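Local coordinates for protein probable UbiX-like flavin prenyltransferase (Escherichia coli, PDB 1SBZ) that probably makes prenylated FMN, the cofactor of phenolic acid decarboxylase, by transferring a dimethylallyl group to reduced FMN, and works as a homododecamer that binds FMN, at residues T11-G16 and L45-S50; V5-A10 and A18-L23; L33-W38 and D59-P64. All blocks are in the same frame, centred on the assembly; numbering follows the deposited sequence.

Contact 1: residues T11-G16 and L45-S50; sequences TGAPLG and LETPYS. With FMN (flavin mononucleotide), chain H.
The flavin-side wall of the FMN pocket is built here, where the turn that starts helix 13-24 takes the carboxylate of Glu46 from the end of helix 37-46. Residues Thr11, Gly12 and Ala13 wrap around that carboxylate. OE1 accepts two backbone bonds. Gly12 N reaches the syn lone pair of Glu46 OE1 at 2.8 Å and nearly straight (171°). Ala13 N meets Glu46 OE1 close to its C-O axis at 3.0 Å. The other oxygen, Glu46 OE2, accepts from Thr11 OG1 at 2.7 Å, on the syn side but 33° out of the carboxylate plane. Three donors grip the buried carboxylate and fix its rotation. Beyond CG the Glu46 chain is extended (chi2 -176°), which carries CD to the backbone N of Gly12 and the hydroxyl of Thr11. The backbone angles of Gly12 by themselves call for glycine.

Thr11 also faces the cofactor. Thr11 N donates to FMN O4 at 3.3 Å, and its CG2 lies near the same oxygen. Thr11 OG1 has a further partner, the backbone N of Phe151 of a second subunit. Phe151 of that subunit also packs on Pro14 and Glu46. The pocket wall therefore lies against a subunit interface. Beyond the carboxylate the packing is apolar: Thr47 CG2 sits 4.1 Å from Ala13 CB and also touches the Pro14 ring at CG and CD.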
loop_
_atom_site.group_PDB
_atom_site.type_symbol
_atom_site.label_atom_id
_atom_site.label_comp_id
_atom_site.label_asym_id
_atom_site.label_seq_id
_atom_site.Cartn_x
_atom_site.Cartn_y
_atom_site.Cartn_z
ATOM N N THR D 11 26.423 -2.556 21.244
ATOM C CA THR D 11 27.037 -1.934 22.400
ATOM C C THR D 11 25.924 -1.677 23.426
ATOM O O THR D 11 24.804 -1.331 23.065
ATOM C CB THR D 11 27.856 -0.679 22.003
ATOM O OG1 THR D 11 28.382 -0.061 23.181
ATOM C CG2 THR D 11 26.979 0.406 21.371
ATOM N N GLY D 12 26.210 -1.928 24.695
ATOM C CA GLY D 12 25.181 -1.856 25.714
ATOM C C GLY D 12 25.010 -3.143 26.489
ATOM O O GLY D 12 23.936 -3.396 27.049
ATOM N N ALA D 13 26.069 -3.956 26.541
ATOM C CA ALA D 13 26.061 -5.168 27.371
ATOM C C ALA D 13 25.786 -4.891 28.860
ATOM O O ALA D 13 25.139 -5.714 29.513
ATOM C CB ALA D 13 27.351 -5.967 27.194
ATOM N N PRO D 14 26.257 -3.761 29.407
ATOM C CA PRO D 14 25.920 -3.381 30.784
ATOM C C PRO D 14 24.419 -3.320 31.069
ATOM O O PRO D 14 24.012 -3.570 32.203
ATOM C CB PRO D 14 26.536 -1.984 30.920
ATOM C CG PRO D 14 27.678 -2.005 29.989
ATOM C CD PRO D 14 27.194 -2.790 28.806
ATOM N N LEU D 15 23.618 -2.990 30.051
ATOM C CA LEU D 15 22.150 -3.009 30.148
ATOM C C LEU D 15 21.632 -4.424 30.402
ATOM O O LEU D 15 20.745 -4.623 31.227
ATOM C CB LEU D 15 21.509 -2.456 28.867
ATOM C CG LEU D 15 21.811 -1.012 28.455
ATOM C CD1 LEU D 15 21.540 -0.800 26.973
ATOM C CD2 LEU D 15 21.009 -0.023 29.314
ATOM N N GLY D 16 22.185 -5.400 29.679
ATOM C CA GLY D 16 21.791 -6.802 29.834
ATOM C C GLY D 16 22.164 -7.362 31.193
ATOM O O GLY D 16 21.341 -7.994 31.865
ATOM N N LEU D 45 34.236 -7.018 26.546
ATOM C CA LEU D 45 34.750 -5.665 26.287
ATOM C C LEU D 45 34.195 -4.585 27.223
ATOM O O LEU D 45 34.952 -3.755 27.733
ATOM C CB LEU D 45 34.491 -5.259 24.826
ATOM C CG LEU D 45 34.777 -3.801 24.417
ATOM C CD1 LEU D 45 36.281 -3.521 24.338
ATOM C CD2 LEU D 45 34.082 -3.423 23.093
ATOM N N GLU D 46 32.883 -4.601 27.451
ATOM C CA GLU D 46 32.183 -3.461 28.065
ATOM C C GLU D 46 31.914 -3.578 29.559
ATOM O O GLU D 46 31.543 -2.590 30.209
ATOM C CB GLU D 46 30.873 -3.186 27.322
ATOM C CG GLU D 46 31.092 -2.909 25.848
ATOM C CD GLU D 46 29.830 -2.538 25.100
ATOM O OE1 GLU D 46 28.710 -2.743 25.619
ATOM O OE2 GLU D 46 29.975 -2.046 23.974
ATOM N N THR D 47 32.070 -4.789 30.088
ATOM C CA THR D 47 31.844 -5.065 31.500
ATOM C C THR D 47 33.052 -5.820 32.060
ATOM O O THR D 47 33.806 -6.432 31.290
ATOM C CB THR D 47 30.569 -5.917 31.716
ATOM O OG1 THR D 47 30.881 -7.305 31.535
ATOM C CG2 THR D 47 29.504 -5.630 30.653
ATOM N N PRO D 48 33.231 -5.787 33.383
ATOM C CA PRO D 48 34.297 -6.551 34.029
ATOM C C PRO D 48 33.938 -8.035 34.170
ATOM O O PRO D 48 34.743 -8.812 34.683
ATOM C CB PRO D 48 34.401 -5.896 35.406
ATOM C CG PRO D 48 33.018 -5.438 35.694
ATOM C CD PRO D 48 32.449 -5.009 34.367
ATOM N N TYR D 49 32.747 -8.419 33.707
ATOM C CA TYR D 49 32.290 -9.806 33.793
ATOM C C TYR D 49 32.696 -10.580 32.554
ATOM O O TYR D 49 32.873 -9.999 31.484
ATOM C CB TYR D 49 30.767 -9.867 33.953
ATOM C CG TYR D 49 30.241 -9.059 35.115
ATOM C CD1 TYR D 49 29.645 -7.816 34.913
ATOM C CD2 TYR D 49 30.349 -9.532 36.421
ATOM C CE1 TYR D 49 29.165 -7.069 35.984
ATOM C CE2 TYR D 49 29.877 -8.795 37.495
ATOM C CZ TYR D 49 29.286 -7.568 37.274
ATOM O OH TYR D 49 28.815 -6.838 38.343
ATOM N N SER D 50 32.865 -11.889 32.711
ATOM C CA SER D 50 33.024 -12.779 31.573
ATOM C C SER D 50 31.636 -13.280 31.181
ATOM O O SER D 50 30.655 -13.011 31.876
ATOM C CB SER D 50 33.918 -13.965 31.934
ATOM O OG SER D 50 33.184 -14.943 32.653
HETATM N N1 FMN H . 25.338 -3.646 15.871
HETATM C C2 FMN H . 24.210 -2.876 16.034
HETATM O O2 FMN H . 23.233 -3.133 15.340
HETATM N N3 FMN H . 24.195 -1.844 16.952
HETATM C C4 FMN H . 25.325 -1.589 17.720
HETATM O O4 FMN H . 25.217 -0.847 18.702
HETATM C C4A FMN H . 26.476 -2.381 17.553
HETATM N N5 FMN H . 27.622 -2.163 18.300
HETATM C C5A FMN H . 28.744 -2.966 18.120
HETATM C C6 FMN H . 29.897 -2.746 18.880
HETATM C C7 FMN H . 31.031 -3.552 18.707
HETATM C C7M FMN H . 32.090 -3.531 19.780
HETATM C C8 FMN H . 31.009 -4.586 17.762
HETATM C C8M FMN H . 32.093 -5.637 17.716
HETATM C C9 FMN H . 29.860 -4.800 17.009
HETATM C C9A FMN H . 28.725 -3.998 17.184
HETATM N N10 FMN H . 27.580 -4.219 16.422
HETATM C C10 FMN H . 26.470 -3.412 16.611
HETATM C "C1'" FMN H . 27.638 -5.138 15.232
HETATM C "C2'" FMN H . 27.006 -6.480 15.590
HETATM O "O2'" FMN H . 27.669 -7.025 16.712
HETATM C "C3'" FMN H . 27.006 -7.457 14.408
HETATM O "O3'" FMN H . 26.065 -7.023 13.436
HETATM C "C4'" FMN H . 26.723 -8.909 14.812
HETATM O "O4'" FMN H . 26.586 -9.734 13.669
HETATM C "C5'" FMN H . 25.458 -9.056 15.651
HETATM O "O5'" FMN H . 25.134 -10.429 15.794
HETATM P P FMN H . 24.117 -10.861 16.966
HETATM O O1P FMN H . 24.841 -10.678 18.284
HETATM O O2P FMN H . 23.743 -12.293 16.722
HETATM O O3P FMN H . 22.888 -9.973 16.910
#

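Contact 2: residues V5-A10 and A18-L23; sequences VGMTGA and ALLQAL. With FMN (flavin mononucleotide), chain H.
Val5 puts both of its methyl groups against helix 13-24. Val5 CG1 touches Leu19 CD2 at 3.9 Å and Leu20 CD2 at 4.0 Å. Val5 CG2 meets Leu23 CD2 at 3.8 Å and lies almost as near to Leu19 CD2. The valine and the side chains of Leu19 and Leu23 run past each other in opposite directions, while Leu20 crosses at a slant. Val5 CG1 is anti to the backbone N (chi1 178°), which points it at the methyls of Leu19 and Leu20. Two residues on, SE of Met7, a selenomethionine, touches Leu20 CD1 at 4.1 Å. No hydrogen bond joins the two segments, and all five residues in touch are buried.

This is the first half of a beta-alpha-beta unit in a Rossmann-like flavoprotein fold: strand 2-7, helix 13-24, then strand 30-35. Strand and helix run nearly antiparallel, at 158°, with axes 10.6 Å apart. Around the leucines, Ile82 and Ile84 of strand 80-86 touch Leu19, and Leu33 of strand 30-35 touches Leu20. Helix 158-170 covers Leu19 and Leu23 through Leu170.

At its C-terminal end the strand opens into the loop that holds FMN. Gly9 N donates to FMN O1P at 2.8 Å, and Gly9 O accepts from FMN O2' at 2.6 Å. Ala10 CA lies 3.5 Å from FMN C4A, against the flavin.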
loop_
_atom_site.group_PDB
_atom_site.type_symbol
_atom_site.label_atom_id
_atom_site.label_comp_id
_atom_site.label_asym_id
_atom_site.label_seq_id
_atom_site.Cartn_x
_atom_site.Cartn_y
_atom_site.Cartn_z
ATOM N N VAL D 5 15.625 -14.099 28.303
ATOM C CA VAL D 5 16.483 -12.934 28.157
ATOM C C VAL D 5 17.498 -13.255 27.071
ATOM O O VAL D 5 18.378 -14.101 27.251
ATOM C CB VAL D 5 17.177 -12.548 29.495
ATOM C CG1 VAL D 5 18.119 -11.363 29.310
ATOM C CG2 VAL D 5 16.142 -12.224 30.575
ATOM N N GLY D 6 17.337 -12.615 25.918
ATOM C CA GLY D 6 18.305 -12.746 24.841
ATOM C C GLY D 6 19.285 -11.597 24.954
ATOM O O GLY D 6 18.891 -10.477 25.266
HETATM N N MSE D 7 20.563 -11.870 24.733
HETATM C CA MSE D 7 21.548 -10.800 24.654
HETATM C C MSE D 7 22.243 -10.872 23.329
HETATM O O MSE D 7 22.496 -11.949 22.797
HETATM C CB MSE D 7 22.554 -10.854 25.800
HETATM C CG MSE D 7 21.971 -10.467 27.146
HETATM SE SE MSE D 7 23.357 -10.212 28.500
HETATM C CE MSE D 7 24.347 -8.711 27.730
ATOM N N THR D 8 22.593 -9.704 22.819
ATOM C CA THR D 8 22.987 -9.566 21.440
ATOM C C THR D 8 24.142 -8.557 21.303
ATOM O O THR D 8 24.341 -7.728 22.184
ATOM C CB THR D 8 21.698 -9.196 20.678
ATOM O OG1 THR D 8 21.184 -10.367 20.022
ATOM C CG2 THR D 8 21.925 -8.239 19.616
ATOM N N GLY D 9 24.894 -8.641 20.206
ATOM C CA GLY D 9 26.154 -7.908 20.052
ATOM C C GLY D 9 26.064 -6.435 19.684
ATOM O O GLY D 9 26.855 -5.945 18.886
ATOM N N ALA D 10 25.102 -5.727 20.257
ATOM C CA ALA D 10 25.083 -4.274 20.170
ATOM C C ALA D 10 25.791 -3.715 21.396
ATOM O O ALA D 10 25.777 -4.324 22.472
ATOM C CB ALA D 10 23.657 -3.750 20.088
ATOM N N ALA D 18 22.778 -5.707 33.981
ATOM C CA ALA D 18 22.002 -5.042 35.019
ATOM C C ALA D 18 20.569 -5.574 35.111
ATOM O O ALA D 18 20.040 -5.743 36.209
ATOM C CB ALA D 18 22.001 -3.544 34.808
ATOM N N LEU D 19 19.948 -5.832 33.961
ATOM C CA LEU D 19 18.606 -6.412 33.940
ATOM C C LEU D 19 18.610 -7.823 34.534
ATOM O O LEU D 19 17.700 -8.186 35.290
ATOM C CB LEU D 19 18.017 -6.398 32.525
ATOM C CG LEU D 19 16.659 -7.075 32.294
ATOM C CD1 LEU D 19 15.748 -6.178 31.475
ATOM C CD2 LEU D 19 16.850 -8.423 31.615
ATOM N N LEU D 20 19.636 -8.605 34.188
ATOM C CA LEU D 20 19.804 -9.949 34.736
ATOM C C LEU D 20 20.066 -9.929 36.237
ATOM O O LEU D 20 19.572 -10.795 36.962
ATOM C CB LEU D 20 20.931 -10.704 34.021
ATOM C CG LEU D 20 20.647 -11.331 32.658
ATOM C CD1 LEU D 20 21.952 -11.797 32.038
ATOM C CD2 LEU D 20 19.665 -12.487 32.770
ATOM N N GLN D 21 20.846 -8.950 36.696
ATOM C CA GLN D 21 21.082 -8.749 38.126
ATOM C C GLN D 21 19.783 -8.445 38.876
ATOM O O GLN D 21 19.501 -9.058 39.906
ATOM C CB GLN D 21 22.087 -7.618 38.354
ATOM C CG GLN D 21 23.545 -8.017 38.152
ATOM C CD GLN D 21 24.473 -6.822 38.020
ATOM O OE1 GLN D 21 24.024 -5.693 37.808
ATOM N NE2 GLN D 21 25.771 -7.069 38.138
ATOM N N ALA D 22 19.001 -7.500 38.354
ATOM C CA ALA D 22 17.719 -7.116 38.951
ATOM C C ALA D 22 16.720 -8.276 38.983
ATOM O O ALA D 22 15.944 -8.407 39.932
ATOM C CB ALA D 22 17.122 -5.920 38.215
ATOM N N LEU D 23 16.749 -9.107 37.943
ATOM C CA LEU D 23 15.904 -10.297 37.868
ATOM C C LEU D 23 16.293 -11.346 38.911
ATOM O O LEU D 23 15.422 -12.009 39.487
ATOM C CB LEU D 23 15.939 -10.895 36.456
ATOM C CG LEU D 23 14.818 -10.605 35.444
ATOM C CD1 LEU D 23 14.226 -9.212 35.556
ATOM C CD2 LEU D 23 15.312 -10.849 34.027
HETATM N N1 FMN H . 25.338 -3.646 15.871
HETATM C C2 FMN H . 24.210 -2.876 16.034
HETATM O O2 FMN H . 23.233 -3.133 15.340
HETATM N N3 FMN H . 24.195 -1.844 16.952
HETATM C C4 FMN H . 25.325 -1.589 17.720
HETATM O O4 FMN H . 25.217 -0.847 18.702
HETATM C C4A FMN H . 26.476 -2.381 17.553
HETATM N N5 FMN H . 27.622 -2.163 18.300
HETATM C C5A FMN H . 28.744 -2.966 18.120
HETATM C C6 FMN H . 29.897 -2.746 18.880
HETATM C C7 FMN H . 31.031 -3.552 18.707
HETATM C C7M FMN H . 32.090 -3.531 19.780
HETATM C C8 FMN H . 31.009 -4.586 17.762
HETATM C C8M FMN H . 32.093 -5.637 17.716
HETATM C C9 FMN H . 29.860 -4.800 17.009
HETATM C C9A FMN H . 28.725 -3.998 17.184
HETATM N N10 FMN H . 27.580 -4.219 16.422
HETATM C C10 FMN H . 26.470 -3.412 16.611
HETATM C "C1'" FMN H . 27.638 -5.138 15.232
HETATM C "C2'" FMN H . 27.006 -6.480 15.590
HETATM O "O2'" FMN H . 27.669 -7.025 16.712
HETATM C "C3'" FMN H . 27.006 -7.457 14.408
HETATM O "O3'" FMN H . 26.065 -7.023 13.436
HETATM C "C4'" FMN H . 26.723 -8.909 14.812
HETATM O "O4'" FMN H . 26.586 -9.734 13.669
HETATM C "C5'" FMN H . 25.458 -9.056 15.651
HETATM O "O5'" FMN H . 25.134 -10.429 15.794
HETATM P P FMN H . 24.117 -10.861 16.966
HETATM O O1P FMN H . 24.841 -10.678 18.284
HETATM O O2P FMN H . 23.743 -12.293 16.722
HETATM O O3P FMN H . 22.888 -9.973 16.910
#

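Contact 3: residues L33-W38 and D59-P64; sequences LVMSKW and DFSHNP. With FMN (flavin mononucleotide), chain H.
Leu33 bonds through both its backbone N and its O to strand 60-62. Leu33 N donates to Phe60 O at 2.9 Å, almost straight at 178°. Leu33 O accepts from His62 N at 2.9 Å, met nearly along the carbonyl axis. The same oxygen, Leu33 O, takes a CA-H...O contact from Ser61 CA at 3.3 Å. This is parallel pairing of Leu33 with Ser61, which joins 60-62, the outermost strand on this side of the chain's sheet, to strand 30-35.

Further on, the strands part and a water spans them. It accepts from Met35 N and bonds Ser61 OG. Pro64 then packs against the end of strand 30-35, with Pro64 CG 3.3 Å from Met35 O. Val34 CG1 lies 3.8 Å from Pro64 CA and about as far from His62 O. On the side of Leu33 and Ser61, helix 51-55 covers the strands through Val54 and Ala55. Helix 102-112 covers the side of Val34 and His62 through Leu102. The imidazole of His62 lies nearly parallel to that of His32, and its NE2 is hydrogen-bonded to His32 ND1.

Where strand 30-35 ends, Ser36 is the N-cap of helix 37-46. Ser36 OG donates to FMN O1P at 2.6 Å and also bonds Ala39 N. One hydroxyl thus serves helix and phosphate together. The nearby helix N-terminus is consistent with favourable electrostatics for the phosphate's negative charge.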
loop_
_atom_site.group_PDB
_atom_site.type_symbol
_atom_site.label_atom_id
_atom_site.label_comp_id
_atom_site.label_asym_id
_atom_site.label_seq_id
_atom_site.Cartn_x
_atom_site.Cartn_y
_atom_site.Cartn_z
ATOM N N LEU D 33 18.429 -17.485 29.756
ATOM C CA LEU D 33 19.325 -16.600 29.021
ATOM C C LEU D 33 19.839 -17.243 27.741
ATOM O O LEU D 33 20.162 -18.430 27.719
ATOM C CB LEU D 33 20.507 -16.181 29.910
ATOM C CG LEU D 33 21.709 -15.450 29.292
ATOM C CD1 LEU D 33 21.303 -14.089 28.725
ATOM C CD2 LEU D 33 22.810 -15.291 30.322
ATOM N N VAL D 34 19.887 -16.454 26.669
ATOM C CA VAL D 34 20.586 -16.850 25.447
ATOM C C VAL D 34 21.510 -15.714 25.022
ATOM O O VAL D 34 21.043 -14.646 24.622
ATOM C CB VAL D 34 19.616 -17.193 24.286
ATOM C CG1 VAL D 34 20.354 -17.922 23.179
ATOM C CG2 VAL D 34 18.468 -18.041 24.764
HETATM N N MSE D 35 22.816 -15.939 25.129
HETATM C CA MSE D 35 23.807 -14.961 24.675
HETATM C C MSE D 35 24.306 -15.346 23.285
HETATM O O MSE D 35 24.747 -16.476 23.077
HETATM C CB MSE D 35 25.002 -14.890 25.633
HETATM C CG MSE D 35 24.705 -14.350 27.012
HETATM SE SE MSE D 35 26.272 -14.509 28.198
HETATM C CE MSE D 35 26.304 -16.466 28.340
ATOM N N SER D 36 24.231 -14.410 22.338
ATOM C CA SER D 36 24.768 -14.635 20.998
ATOM C C SER D 36 26.292 -14.647 21.057
ATOM O O SER D 36 26.867 -14.220 22.050
ATOM C CB SER D 36 24.302 -13.536 20.045
ATOM O OG SER D 36 24.946 -12.310 20.337
ATOM N N LYS D 37 26.939 -15.125 19.996
ATOM C CA LYS D 37 28.396 -15.085 19.904
ATOM C C LYS D 37 28.916 -13.658 20.122
ATOM O O LYS D 37 29.849 -13.435 20.896
ATOM C CB LYS D 37 28.864 -15.644 18.555
ATOM C CG LYS D 37 30.381 -15.819 18.418
ATOM C CD LYS D 37 31.006 -14.710 17.571
ATOM C CE LYS D 37 32.542 -14.795 17.549
ATOM N NZ LYS D 37 33.055 -16.175 17.231
ATOM N N TRP D 38 28.292 -12.687 19.463
ATOM C CA TRP D 38 28.778 -11.313 19.564
ATOM C C TRP D 38 28.461 -10.622 20.891
ATOM O O TRP D 38 29.184 -9.717 21.299
ATOM C CB TRP D 38 28.386 -10.489 18.329
ATOM C CG TRP D 38 29.202 -10.910 17.148
ATOM C CD1 TRP D 38 28.795 -11.693 16.101
ATOM C CD2 TRP D 38 30.588 -10.627 16.919
ATOM N NE1 TRP D 38 29.834 -11.890 15.222
ATOM C CE2 TRP D 38 30.951 -11.255 15.703
ATOM C CE3 TRP D 38 31.566 -9.894 17.612
ATOM C CZ2 TRP D 38 32.245 -11.167 15.162
ATOM C CZ3 TRP D 38 32.856 -9.812 17.074
ATOM C CH2 TRP D 38 33.178 -10.444 15.857
ATOM N N ASP D 59 19.003 -18.583 35.749
ATOM C CA ASP D 59 18.627 -19.905 36.223
ATOM C C ASP D 59 18.977 -20.951 35.183
ATOM O O ASP D 59 19.420 -22.045 35.524
ATOM C CB ASP D 59 17.135 -19.950 36.542
ATOM C CG ASP D 59 16.769 -19.076 37.720
ATOM O OD1 ASP D 59 17.345 -19.269 38.812
ATOM O OD2 ASP D 59 15.911 -18.171 37.653
ATOM N N PHE D 60 18.762 -20.612 33.914
ATOM C CA PHE D 60 19.151 -21.465 32.794
ATOM C C PHE D 60 19.843 -20.624 31.737
ATOM O O PHE D 60 19.539 -19.443 31.580
ATOM C CB PHE D 60 17.928 -22.138 32.164
ATOM C CG PHE D 60 17.125 -22.969 33.121
ATOM C CD1 PHE D 60 16.144 -22.385 33.922
ATOM C CD2 PHE D 60 17.336 -24.343 33.211
ATOM C CE1 PHE D 60 15.397 -23.156 34.803
ATOM C CE2 PHE D 60 16.590 -25.124 34.089
ATOM C CZ PHE D 60 15.619 -24.529 34.888
ATOM N N SER D 61 20.768 -21.241 31.012
ATOM C CA SER D 61 21.452 -20.585 29.913
ATOM C C SER D 61 21.523 -21.568 28.757
ATOM O O SER D 61 21.959 -22.714 28.930
ATOM C CB SER D 61 22.845 -20.133 30.348
ATOM O OG SER D 61 23.577 -19.552 29.277
ATOM N N HIS D 62 21.079 -21.129 27.584
ATOM C CA HIS D 62 21.005 -22.004 26.423
ATOM C C HIS D 62 21.988 -21.571 25.339
ATOM O O HIS D 62 22.315 -20.389 25.225
ATOM C CB HIS D 62 19.579 -22.025 25.874
ATOM C CG HIS D 62 18.537 -22.309 26.909
ATOM N ND1 HIS D 62 18.076 -23.581 27.172
ATOM C CD2 HIS D 62 17.873 -21.487 27.755
ATOM C CE1 HIS D 62 17.172 -23.529 28.133
ATOM N NE2 HIS D 62 17.029 -22.270 28.504
ATOM N N ASN D 63 22.452 -22.535 24.547
ATOM C CA ASN D 63 23.351 -22.258 23.424
ATOM C C ASN D 63 22.608 -21.608 22.251
ATOM O O ASN D 63 21.544 -22.096 21.850
ATOM C CB ASN D 63 24.047 -23.553 22.974
ATOM C CG ASN D 63 25.223 -23.295 22.045
ATOM O OD1 ASN D 63 25.055 -23.072 20.839
ATOM N ND2 ASN D 63 26.428 -23.330 22.607
ATOM N N PRO D 64 23.153 -20.516 21.703
ATOM C CA PRO D 64 22.498 -19.780 20.615
ATOM C C PRO D 64 22.305 -20.552 19.302
ATOM O O PRO D 64 21.541 -20.103 18.453
ATOM C CB PRO D 64 23.425 -18.581 20.392
ATOM C CG PRO D 64 24.739 -19.021 20.910
ATOM C CD PRO D 64 24.430 -19.883 22.090
HETATM N N1 FMN H . 25.338 -3.646 15.871
HETATM C C2 FMN H . 24.210 -2.876 16.034
HETATM O O2 FMN H . 23.233 -3.133 15.340
HETATM N N3 FMN H . 24.195 -1.844 16.952
HETATM C C4 FMN H . 25.325 -1.589 17.720
HETATM O O4 FMN H . 25.217 -0.847 18.702
HETATM C C4A FMN H . 26.476 -2.381 17.553
HETATM N N5 FMN H . 27.622 -2.163 18.300
HETATM C C5A FMN H . 28.744 -2.966 18.120
HETATM C C6 FMN H . 29.897 -2.746 18.880
HETATM C C7 FMN H . 31.031 -3.552 18.707
HETATM C C7M FMN H . 32.090 -3.531 19.780
HETATM C C8 FMN H . 31.009 -4.586 17.762
HETATM C C8M FMN H . 32.093 -5.637 17.716
HETATM C C9 FMN H . 29.860 -4.800 17.009
HETATM C C9A FMN H . 28.725 -3.998 17.184
HETATM N N10 FMN H . 27.580 -4.219 16.422
HETATM C C10 FMN H . 26.470 -3.412 16.611
HETATM C "C1'" FMN H . 27.638 -5.138 15.232
HETATM C "C2'" FMN H . 27.006 -6.480 15.590
HETATM O "O2'" FMN H . 27.669 -7.025 16.712
HETATM C "C3'" FMN H . 27.006 -7.457 14.408
HETATM O "O3'" FMN H . 26.065 -7.023 13.436
HETATM C "C4'" FMN H . 26.723 -8.909 14.812
HETATM O "O4'" FMN H . 26.586 -9.734 13.669
HETATM C "C5'" FMN H . 25.458 -9.056 15.651
HETATM O "O5'" FMN H . 25.134 -10.429 15.794
HETATM P P FMN H . 24.117 -10.861 16.966
HETATM O O1P FMN H . 24.841 -10.678 18.284
HETATM O O2P FMN H . 23.743 -12.293 16.722
HETATM O O3P FMN H . 22.888 -9.973 16.910
HETATM O O HOH W 1 23.576 -18.577 26.391
#

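Overall arrangement
Contacts 1 and 2 are buried, while contact 3 lies at an edge of the chain's sheet and is partly exposed. Contacts 1 and 2 share helix 13-24: its first turn serves contact 1 and its later turns contact 2. They meet where Met7 CE touches Ala13 and Gly16. Contacts 2 and 3 are joined through the sheet, since strands 2-7 and 30-35 are neighbours and Val5 and Met7 probably hydrogen-bond to Val34. The chemistry follows place. The central contact 2 is apolar across its segments, contact 1 centres on a carboxylate, and contact 3 combines backbone bonds with proline packing and a water. All three reach FMN: contact 1 at the flavin, contact 2 at phosphate, ribityl and flavin, contact 3 at phosphate and ribityl.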